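Local coordinates for protein putative glucoamylase (PDB 3EU8) that is of unknown function but probably a glycoside hydrolase, putatively a glucoamylase, with an alpha-helical toroid as its likely fold, at residues M72-G77 / L89-K94. Residues are numbered along the deposited sequence; the frame is centred on the assembly and turned at random.
Sequences MAILAG and LRRMEK. With EDO (1,2-ethanediol), chain B.
Ile74 and Met92 are the nearest pair, CA to CA 9.0 Å, where helices 64-79 and 85-101 run nearly antiparallel, the axes of their short segments 11.3 Å apart at an angle of 164°. So wide a gap suits long, flexible side chains, and Met92, a selenomethionine, spans it. Its chain bends at chi2 (-53°) and then runs out extended, delivering the terminal methyl into the notch between two branched residues. There Met92 CE lies 4.0 Å from Ile74 CG2 and equally far from Leu75 CD2. The Ile74 side chain runs alongside Met92 but points the other way, while that of Leu75 lies across it, nearly perpendicular; the unbranched selenoether chain can thus serve two differently turned partners. Leucine suits its place because its forked end packs beside this methyl and also reaches Val145. Ile74 divides the work between two arms: CG2, anti to the backbone N, meets Met92, while CD1 approaches Arg91 NH1 at 3.9 Å, obliquely to the guanidinium. Arg91, its chain bent at chi2 and chi3, brings its charged group to the border of this apolar patch. A bound 1,2-ethanediol, probably from the crystallisation liquor, lies at the guanidinium edge; Arg91 NH1 donates to its O1 at 2.7 Å through a bent bond (139°). A long arginine suits this border, since NH1 and NH2 also reach the main-chain carbonyls of Phe33 and Trp34, and a cation-pi contact with Trp34 helps tie helix 85-101 to the end of helix 18-34. The pair forms an antiparallel helical hairpin, consistent with the alpha-hairpin toroid of the 6-hairpin clan: Met92 too rests on Val145 of helix 132-149 and reaches Leu159 of helix 154-169, and Ala73 and Ala76 turn their small side chains to helix 389-404.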
loop_
_atom_site.group_PDB
_atom_site.type_symbol
_atom_site.label_atom_id
_atom_site.label_comp_id
_atom_site.label_asym_id
_atom_site.label_seq_id
_atom_site.Cartn_x
_atom_site.Cartn_y
_atom_site.Cartn_z
HETATM N N MSE A 72 -2.130 8.136 -5.632
HETATM C CA MSE A 72 -1.615 8.962 -4.531
HETATM C C MSE A 72 -0.191 9.481 -4.769
HETATM O O MSE A 72 0.103 10.633 -4.434
HETATM C CB MSE A 72 -1.642 8.213 -3.185
HETATM C CG MSE A 72 -3.013 7.750 -2.723
HETATM SE SE MSE A 72 -2.993 6.585 -1.139
HETATM C CE MSE A 72 -3.751 7.728 -0.116
ATOM N N ALA A 73 0.693 8.635 -5.292
ATOM C CA ALA A 73 2.028 9.119 -5.699
ATOM C C ALA A 73 1.900 10.220 -6.725
ATOM O O ALA A 73 2.658 11.168 -6.684
ATOM C CB ALA A 73 2.903 7.987 -6.251
ATOM N N ILE A 74 0.943 10.086 -7.647
ATOM C CA ILE A 74 0.730 11.103 -8.702
ATOM C C ILE A 74 0.197 12.408 -8.099
ATOM O O ILE A 74 0.645 13.483 -8.502
ATOM C CB ILE A 74 -0.180 10.604 -9.829
ATOM C CG1 ILE A 74 0.582 9.548 -10.666
ATOM C CG2 ILE A 74 -0.644 11.770 -10.749
ATOM C CD1 ILE A 74 -0.324 8.687 -11.554
ATOM N N LEU A 75 -0.731 12.322 -7.157
ATOM C CA LEU A 75 -1.175 13.510 -6.366
ATOM C C LEU A 75 -0.016 14.279 -5.766
ATOM O O LEU A 75 0.064 15.527 -5.904
ATOM C CB LEU A 75 -2.079 13.123 -5.193
ATOM C CG LEU A 75 -3.549 12.938 -5.483
ATOM C CD1 LEU A 75 -4.291 12.409 -4.259
ATOM C CD2 LEU A 75 -4.163 14.212 -6.051
ATOM N N ALA A 76 0.871 13.538 -5.083
ATOM C CA ALA A 76 2.113 14.140 -4.548
ATOM C C ALA A 76 2.878 14.915 -5.629
ATOM O O ALA A 76 3.359 16.019 -5.375
ATOM C CB ALA A 76 3.021 13.088 -3.934
ATOM N N GLY A 77 2.997 14.323 -6.816
ATOM C CA GLY A 77 3.697 14.934 -7.943
ATOM C C GLY A 77 3.065 16.193 -8.489
ATOM O O GLY A 77 3.763 17.155 -8.785
ATOM N N LEU A 89 -4.575 16.401 -14.342
ATOM C CA LEU A 89 -6.018 16.135 -14.522
ATOM C C LEU A 89 -6.309 15.189 -15.696
ATOM O O LEU A 89 -7.174 14.292 -15.583
ATOM C CB LEU A 89 -6.834 17.431 -14.627
ATOM C CG LEU A 89 -8.336 17.334 -14.939
ATOM C CD1 LEU A 89 -9.107 16.748 -13.784
ATOM C CD2 LEU A 89 -8.869 18.718 -15.370
ATOM N N ARG A 90 -5.576 15.345 -16.787
ATOM C CA ARG A 90 -5.757 14.470 -17.949
ATOM C C ARG A 90 -5.447 13.030 -17.617
ATOM O O ARG A 90 -6.116 12.144 -18.119
ATOM C CB ARG A 90 -4.884 14.909 -19.114
ATOM C CG ARG A 90 -5.343 16.201 -19.786
ATOM C CD ARG A 90 -4.524 16.535 -21.063
ATOM N NE ARG A 90 -4.785 15.551 -22.128
ATOM C CZ ARG A 90 -3.965 14.559 -22.498
ATOM N NH1 ARG A 90 -2.764 14.391 -21.939
ATOM N NH2 ARG A 90 -4.348 13.727 -23.461
ATOM N N ARG A 91 -4.440 12.797 -16.778
ATOM C CA ARG A 91 -4.148 11.436 -16.293
ATOM C C ARG A 91 -5.261 10.856 -15.420
ATOM O O ARG A 91 -5.644 9.690 -15.561
ATOM C CB ARG A 91 -2.808 11.381 -15.542
ATOM C CG ARG A 91 -2.537 10.002 -14.926
ATOM C CD ARG A 91 -2.498 8.899 -16.027
ATOM N NE ARG A 91 -1.268 9.068 -16.769
ATOM C CZ ARG A 91 -0.098 8.550 -16.398
ATOM N NH1 ARG A 91 0.028 7.746 -15.329
ATOM N NH2 ARG A 91 0.951 8.842 -17.112
HETATM N N MSE A 92 -5.747 11.656 -14.485
HETATM C CA MSE A 92 -6.822 11.233 -13.601
HETATM C C MSE A 92 -8.073 10.882 -14.385
HETATM O O MSE A 92 -8.713 9.878 -14.082
HETATM C CB MSE A 92 -7.143 12.318 -12.537
HETATM C CG MSE A 92 -6.028 12.578 -11.549
HETATM SE SE MSE A 92 -5.353 10.970 -10.644
HETATM C CE MSE A 92 -4.343 11.833 -9.244
ATOM N N GLU A 93 -8.391 11.701 -15.392
ATOM C CA GLU A 93 -9.506 11.456 -16.333
ATOM C C GLU A 93 -9.353 10.129 -17.074
ATOM O O GLU A 93 -10.316 9.375 -17.204
ATOM C CB GLU A 93 -9.656 12.619 -17.359
ATOM C CG GLU A 93 -10.162 13.919 -16.732
ATOM C CD GLU A 93 -10.069 15.143 -17.637
ATOM O OE1 GLU A 93 -9.342 15.132 -18.648
ATOM O OE2 GLU A 93 -10.741 16.136 -17.316
ATOM N N LYS A 94 -8.145 9.836 -17.534
ATOM C CA LYS A 94 -7.843 8.537 -18.177
ATOM C C LYS A 94 -8.071 7.362 -17.263
ATOM O O LYS A 94 -8.669 6.396 -17.674
ATOM C CB LYS A 94 -6.391 8.459 -18.631
ATOM C CG LYS A 94 -6.085 7.279 -19.559
ATOM C CD LYS A 94 -4.667 7.403 -20.079
ATOM C CE LYS A 94 -4.385 6.562 -21.262
ATOM N NZ LYS A 94 -2.896 6.476 -21.409
HETATM C C1 EDO B . -0.877 5.248 -12.657
HETATM O O1 EDO B . -1.358 6.155 -13.662
HETATM C C2 EDO B . -1.974 5.144 -11.604
HETATM O O2 EDO B . -1.565 4.338 -10.501
#